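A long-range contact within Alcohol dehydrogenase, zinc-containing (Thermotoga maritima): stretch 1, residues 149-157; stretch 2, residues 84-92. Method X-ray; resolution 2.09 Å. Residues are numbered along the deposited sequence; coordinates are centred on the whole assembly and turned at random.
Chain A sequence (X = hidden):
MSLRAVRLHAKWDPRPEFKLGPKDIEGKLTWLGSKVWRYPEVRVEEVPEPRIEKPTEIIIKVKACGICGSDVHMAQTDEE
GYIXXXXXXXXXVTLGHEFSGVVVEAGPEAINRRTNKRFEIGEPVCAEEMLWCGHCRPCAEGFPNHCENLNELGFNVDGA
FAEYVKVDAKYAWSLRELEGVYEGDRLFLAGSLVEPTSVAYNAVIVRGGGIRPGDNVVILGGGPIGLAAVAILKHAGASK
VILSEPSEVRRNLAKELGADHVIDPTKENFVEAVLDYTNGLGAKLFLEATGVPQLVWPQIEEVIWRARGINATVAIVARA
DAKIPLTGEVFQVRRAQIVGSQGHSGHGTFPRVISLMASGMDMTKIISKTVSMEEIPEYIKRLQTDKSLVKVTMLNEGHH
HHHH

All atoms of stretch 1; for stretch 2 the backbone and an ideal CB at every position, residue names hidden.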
ATOM      1  N   ASN A 149       8.632  14.243 -21.588  1.00 28.51           N
ATOM      2  CA  ASN A 149       8.531  15.279 -22.607  1.00 29.64           C
ATOM      3  C   ASN A 149       7.777  16.484 -22.061  1.00 30.45           C
ATOM      4  O   ASN A 149       6.885  17.007 -22.706  1.00 31.82           O
ATOM      5  CB  ASN A 149       7.855  14.699 -23.851  1.00 29.12           C
ATOM      6  CG  ASN A 149       8.610  13.520 -24.399  1.00 29.81           C
ATOM      7  OD1 ASN A 149       9.830  13.604 -24.617  1.00 30.39           O
ATOM      8  ND2 ASN A 149       7.921  12.387 -24.571  1.00 28.01           N
ATOM      9  N   LEU A 150       8.156  16.903 -20.860  1.00 30.79           N
ATOM     10  CA  LEU A 150       7.469  17.929 -20.102  1.00 31.16           C
ATOM     11  C   LEU A 150       7.692  19.352 -20.653  1.00 31.07           C
ATOM     12  O   LEU A 150       8.810  19.702 -21.027  1.00 31.34           O
ATOM     13  CB  LEU A 150       7.966  17.854 -18.653  1.00 31.11           C
ATOM     14  CG  LEU A 150       7.432  18.775 -17.542  1.00 33.37           C
ATOM     15  CD1 LEU A 150       5.981  18.445 -17.070  1.00 33.75           C
ATOM     16  CD2 LEU A 150       8.399  18.709 -16.341  1.00 33.50           C
ATOM     17  N   ASN A 151       6.625  20.155 -20.694  1.00 30.34           N
ATOM     18  CA  ASN A 151       6.725  21.613 -20.794  1.00 29.31           C
ATOM     19  C   ASN A 151       6.104  22.215 -19.547  1.00 28.89           C
ATOM     20  O   ASN A 151       5.439  21.512 -18.774  1.00 28.57           O
ATOM     21  CB  ASN A 151       5.996  22.126 -22.041  1.00 29.58           C
ATOM     22  CG  ASN A 151       6.706  21.742 -23.312  1.00 30.07           C
ATOM     23  OD1 ASN A 151       7.697  22.360 -23.670  1.00 30.21           O
ATOM     24  ND2 ASN A 151       6.226  20.695 -23.987  1.00 29.76           N
ATOM     25  N   GLU A 152       6.302  23.515 -19.345  1.00 28.15           N
ATOM     26  CA  GLU A 152       5.852  24.151 -18.126  1.00 27.93           C
ATOM     27  C   GLU A 152       5.260  25.522 -18.377  1.00 27.97           C
ATOM     28  O   GLU A 152       5.916  26.433 -18.915  1.00 27.25           O
ATOM     29  CB  GLU A 152       6.974  24.211 -17.079  1.00 28.25           C
ATOM     30  CG  GLU A 152       7.087  22.925 -16.267  1.00 30.79           C
ATOM     31  CD  GLU A 152       8.146  22.975 -15.209  1.00 33.54           C
ATOM     32  OE1 GLU A 152       7.825  23.292 -14.043  1.00 32.70           O
ATOM     33  OE2 GLU A 152       9.317  22.704 -15.543  1.00 36.67           O
ATOM     34  N   LEU A 153       3.998  25.642 -17.986  1.00 27.23           N
ATOM     35  CA  LEU A 153       3.239  26.862 -18.121  1.00 27.35           C
ATOM     36  C   LEU A 153       3.887  27.979 -17.300  1.00 27.37           C
ATOM     37  O   LEU A 153       4.112  27.814 -16.108  1.00 27.32           O
ATOM     38  CB  LEU A 153       1.816  26.620 -17.615  1.00 26.90           C
ATOM     39  CG  LEU A 153       0.832  27.734 -17.929  1.00 27.74           C
ATOM     40  CD1 LEU A 153       0.420  27.657 -19.403  1.00 25.96           C
ATOM     41  CD2 LEU A 153      -0.350  27.599 -16.996  1.00 27.84           C
ATOM     42  N   GLY A 154       4.155  29.114 -17.944  1.00 27.64           N
ATOM     43  CA  GLY A 154       4.815  30.239 -17.273  1.00 27.20           C
ATOM     44  C   GLY A 154       6.309  30.068 -17.063  1.00 27.63           C
ATOM     45  O   GLY A 154       6.913  30.830 -16.309  1.00 28.13           O
ATOM     46  N   PHE A 155       6.904  29.084 -17.737  1.00 27.53           N
ATOM     47  CA  PHE A 155       8.350  28.838 -17.713  1.00 27.62           C
ATOM     48  C   PHE A 155       8.937  28.770 -19.121  1.00 27.94           C
ATOM     49  O   PHE A 155       9.925  29.462 -19.436  1.00 28.09           O
ATOM     50  CB  PHE A 155       8.673  27.561 -16.938  1.00 27.49           C
ATOM     51  CG  PHE A 155       8.445  27.695 -15.446  1.00 28.09           C
ATOM     52  CD1 PHE A 155       7.170  27.535 -14.903  1.00 26.15           C
ATOM     53  CD2 PHE A 155       9.498  28.022 -14.598  1.00 27.91           C
ATOM     54  CE1 PHE A 155       6.950  27.687 -13.517  1.00 27.82           C
ATOM     55  CE2 PHE A 155       9.301  28.159 -13.212  1.00 27.00           C
ATOM     56  CZ  PHE A 155       8.011  27.984 -12.681  1.00 26.55           C
ATOM     57  N   ASN A 156       8.334  27.942 -19.967  1.00 27.41           N
ATOM     58  CA  ASN A 156       8.671  27.928 -21.381  1.00 27.24           C
ATOM     59  C   ASN A 156       7.438  27.892 -22.291  1.00 27.03           C
ATOM     60  O   ASN A 156       7.569  27.837 -23.497  1.00 27.47           O
ATOM     61  CB  ASN A 156       9.625  26.776 -21.686  1.00 26.86           C
ATOM     62  CG  ASN A 156       8.939  25.414 -21.654  1.00 27.35           C
ATOM     63  OD1 ASN A 156       8.244  25.067 -20.690  1.00 28.50           O
ATOM     64  ND2 ASN A 156       9.141  24.634 -22.704  1.00 25.20           N
ATOM     65  N   VAL A 157       6.241  27.885 -21.716  1.00 27.58           N
ATOM     66  CA  VAL A 157       5.000  28.018 -22.510  1.00 27.79           C
ATOM     67  C   VAL A 157       4.259  29.221 -21.927  1.00 27.82           C
ATOM     68  O   VAL A 157       4.154  29.339 -20.705  1.00 27.73           O
ATOM     69  CB  VAL A 157       4.114  26.722 -22.458  1.00 27.89           C
ATOM     70  CG1 VAL A 157       2.782  26.882 -23.246  1.00 27.68           C
ATOM     71  CG2 VAL A 157       4.872  25.518 -22.997  1.00 26.95           C
ATOM     72  N   UNK A  84      18.139  33.443 -10.532  1.00 26.57           N
ATOM     73  CA  UNK A  84      18.266  32.539  -9.393  1.00 27.40           C
ATOM     74  C   UNK A  84      17.570  31.189  -9.665  1.00 28.27           C
ATOM     75  O   UNK A  84      18.032  30.148  -9.223  1.00 28.02           O
ATOM     76  CB  UNK A  84      17.679  33.193  -8.141  1.00 27.40           C
ATOM     77  N   UNK A  85      16.483  31.213 -10.435  1.00 28.63           N
ATOM     78  CA  UNK A  85      15.759  29.989 -10.764  1.00 28.84           C
ATOM     79  C   UNK A  85      16.605  28.977 -11.543  1.00 29.18           C
ATOM     80  O   UNK A  85      17.064  29.249 -12.657  1.00 28.84           O
ATOM     81  CB  UNK A  85      14.508  30.337 -11.573  1.00 28.84           C
ATOM     82  N   UNK A  86      16.785  27.785 -10.962  1.00 29.42           N
ATOM     83  CA  UNK A  86      17.748  26.834 -11.518  1.00 29.58           C
ATOM     84  C   UNK A  86      17.196  25.864 -12.570  1.00 29.24           C
ATOM     85  O   UNK A  86      17.978  25.122 -13.170  1.00 28.77           O
ATOM     86  CB  UNK A  86      18.348  26.018 -10.371  1.00 29.58           C
ATOM     87  N   UNK A  87      15.880  25.892 -12.809  1.00 29.10           N
ATOM     88  CA  UNK A  87      15.215  24.883 -13.642  1.00 28.29           C
ATOM     89  C   UNK A  87      14.896  25.242 -15.088  1.00 28.66           C
ATOM     90  O   UNK A  87      15.478  26.164 -15.674  1.00 28.53           O
ATOM     91  CB  UNK A  87      13.900  24.496 -12.963  1.00 28.29           C
ATOM     92  N   UNK A  88      13.973  24.476 -15.669  1.00 28.28           N
ATOM     93  CA  UNK A  88      13.524  24.636 -17.051  1.00 27.17           C
ATOM     94  C   UNK A  88      12.962  26.035 -17.335  1.00 26.92           C
ATOM     95  O   UNK A  88      12.061  26.508 -16.649  1.00 25.65           O
ATOM     96  CB  UNK A  88      12.462  23.582 -17.372  1.00 27.17           C
ATOM     97  N   UNK A  89      13.511  26.674 -18.367  1.00 26.70           N
ATOM     98  CA  UNK A  89      13.194  28.055 -18.714  1.00 26.85           C
ATOM     99  C   UNK A  89      13.391  28.288 -20.221  1.00 26.42           C
ATOM    100  O   UNK A  89      14.451  27.979 -20.772  1.00 26.38           O
ATOM    101  CB  UNK A  89      14.063  29.020 -17.905  1.00 26.85           C
ATOM    102  N   UNK A  90      12.362  28.825 -20.873  1.00 26.22           N
ATOM    103  CA  UNK A  90      12.392  29.121 -22.310  1.00 26.72           C
ATOM    104  C   UNK A  90      11.944  30.561 -22.524  1.00 27.62           C
ATOM    105  O   UNK A  90      10.754  30.824 -22.565  1.00 28.07           O
ATOM    106  CB  UNK A  90      11.503  28.154 -23.095  1.00 26.72           C
ATOM    107  N   UNK A  91      12.900  31.490 -22.625  1.00 27.50           N
ATOM    108  CA  UNK A  91      12.618  32.935 -22.724  1.00 26.91           C
ATOM    109  C   UNK A  91      12.737  33.476 -24.158  1.00 26.60           C
ATOM    110  O   UNK A  91      13.591  33.013 -24.924  1.00 26.73           O
ATOM    111  CB  UNK A  91      13.573  33.708 -21.813  1.00 26.91           C
ATOM    112  N   UNK A  92      11.925  34.491 -24.519  1.00 26.43           N
ATOM    113  CA  UNK A  92      10.948  35.196 -23.665  1.00 26.39           C
ATOM    114  C   UNK A  92       9.695  34.351 -23.429  1.00 26.30           C
ATOM    115  O   UNK A  92       9.406  33.450 -24.212  1.00 25.91           O
ATOM    116  CB  UNK A  92      10.556  36.532 -24.299  1.00 26.39           C
TER

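Position 84 lies beyond the reach of stretch 1, so almost any side chain would serve; it is L84, which makes no contact here.

At position 85 CA-to-CB points toward stretch 1, but across a gap that a small side chain could not span. Beyond the gap lies the ring of F155; the carboxylate of E152 lies farther off. A long apolar or aromatic side chain would suit, and one with a polar tip could approach the acid. The residue is Y85. F155 CE2 sits over one face of its ring, 3.3 Å from Y85 CZ, and the two ring planes meet obliquely at 44°. Its hydroxyl donates to a water, Y85 OH to water O 2.7 Å, and that water in turn donates to E152 OE2, at 2.6 Å from its O. The ring thus meets F155 directly, while the hydroxyl reaches E152 only through the water.

Position 86, with phi -90°, would accept many residues, proline among them; it is P86, out of reach. Position 87 has no neighbour from stretch 1 near its ideal CB, so nothing visible demands a particular residue. It is G87, whose carbonyl O accepts a hydrogen bond from the side chain of 89.

Position 88 is more telling. Its CB points sideways, 3.7 Å from E152 OE2, with L150, E152 and N156 within reach of a longer side chain. A basic group could answer the acid, while a branched aliphatic one could fill the space. L88 takes the second course: its end comes nearer, and CD2 lies 3.5 Å from E152 OE2, 3.9 Å from N156 OD1 and 4.1 Å from L150 O. The water that donates to E152 OE2 also donates to L88 O (water O to L88 O 2.9 Å), so backbone and acid share one donor, which itself accepts from Y85 OH.

At position 89 CB points away, leaving the choice largely free of stretch 1. T89 turns its hydroxyl back on its own stretch, OG1 donating to G87 O at 3.1 Å.

Position 90 is the most restricted. An ideal CB would lie 2.7 Å from N156 CB, a clash, so glycine fits. G90 brings the backbones close, and G90 N donates to F155 O at 2.9 Å in a nearly straight hydrogen bond.

Position 91 points away, yet a large side chain can return: F91 CE1 comes to 4.1 Å from F155 O. Position 92, phi -76°, also points away and suits proline; P92 follows a cis peptide bond.

Stretch 2, residues 84-92: LYPGLTGFP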
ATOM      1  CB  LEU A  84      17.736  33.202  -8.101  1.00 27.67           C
ATOM      2  CG  LEU A  84      18.494  34.433  -7.556  1.00 27.66           C
ATOM      3  CD1 LEU A  84      18.148  34.694  -6.077  1.00 28.79           C
ATOM      4  CD2 LEU A  84      20.013  34.290  -7.713  1.00 28.69           C
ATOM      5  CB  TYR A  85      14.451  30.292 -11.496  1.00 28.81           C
ATOM      6  CG  TYR A  85      13.597  29.064 -11.692  1.00 27.18           C
ATOM      7  CD1 TYR A  85      12.916  28.479 -10.611  1.00 28.20           C
ATOM      8  CD2 TYR A  85      13.500  28.472 -12.936  1.00 27.32           C
ATOM      9  CE1 TYR A  85      12.136  27.326 -10.788  1.00 27.75           C
ATOM     10  CE2 TYR A  85      12.737  27.321 -13.132  1.00 28.02           C
ATOM     11  CZ  TYR A  85      12.057  26.758 -12.064  1.00 28.13           C
ATOM     12  OH  TYR A  85      11.304  25.632 -12.284  1.00 28.90           O
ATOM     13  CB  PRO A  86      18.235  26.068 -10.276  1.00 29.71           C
ATOM     14  CG  PRO A  86      17.059  26.155  -9.276  1.00 30.37           C
ATOM     15  CD  PRO A  86      16.188  27.323  -9.691  1.00 29.95           C
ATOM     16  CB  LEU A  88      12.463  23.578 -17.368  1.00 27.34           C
ATOM     17  CG  LEU A  88      11.824  23.566 -18.752  1.00 26.89           C
ATOM     18  CD1 LEU A  88      12.868  23.155 -19.818  1.00 27.80           C
ATOM     19  CD2 LEU A  88      10.639  22.628 -18.749  1.00 25.96           C
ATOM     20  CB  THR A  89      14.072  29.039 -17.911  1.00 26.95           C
ATOM     21  OG1 THR A  89      15.377  28.469 -17.742  1.00 27.17           O
ATOM     22  CG2 THR A  89      13.473  29.307 -16.529  1.00 26.50           C
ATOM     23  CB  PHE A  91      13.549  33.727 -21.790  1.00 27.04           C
ATOM     24  CG  PHE A  91      13.414  33.361 -20.315  1.00 29.20           C
ATOM     25  CD1 PHE A  91      12.167  33.101 -19.746  1.00 27.64           C
ATOM     26  CD2 PHE A  91      14.546  33.308 -19.494  1.00 29.03           C
ATOM     27  CE1 PHE A  91      12.048  32.769 -18.415  1.00 29.87           C
ATOM     28  CE2 PHE A  91      14.441  32.986 -18.149  1.00 29.59           C
ATOM     29  CZ  PHE A  91      13.184  32.728 -17.599  1.00 30.58           C
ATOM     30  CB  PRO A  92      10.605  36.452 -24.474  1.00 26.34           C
ATOM     31  CG  PRO A  92      10.891  36.071 -25.907  1.00 26.70           C
ATOM     32  CD  PRO A  92      12.067  35.130 -25.845  1.00 26.42           C
TER
HETATM   33  O   HOH W   1      10.551  24.910 -14.783  1.00 32.81           O
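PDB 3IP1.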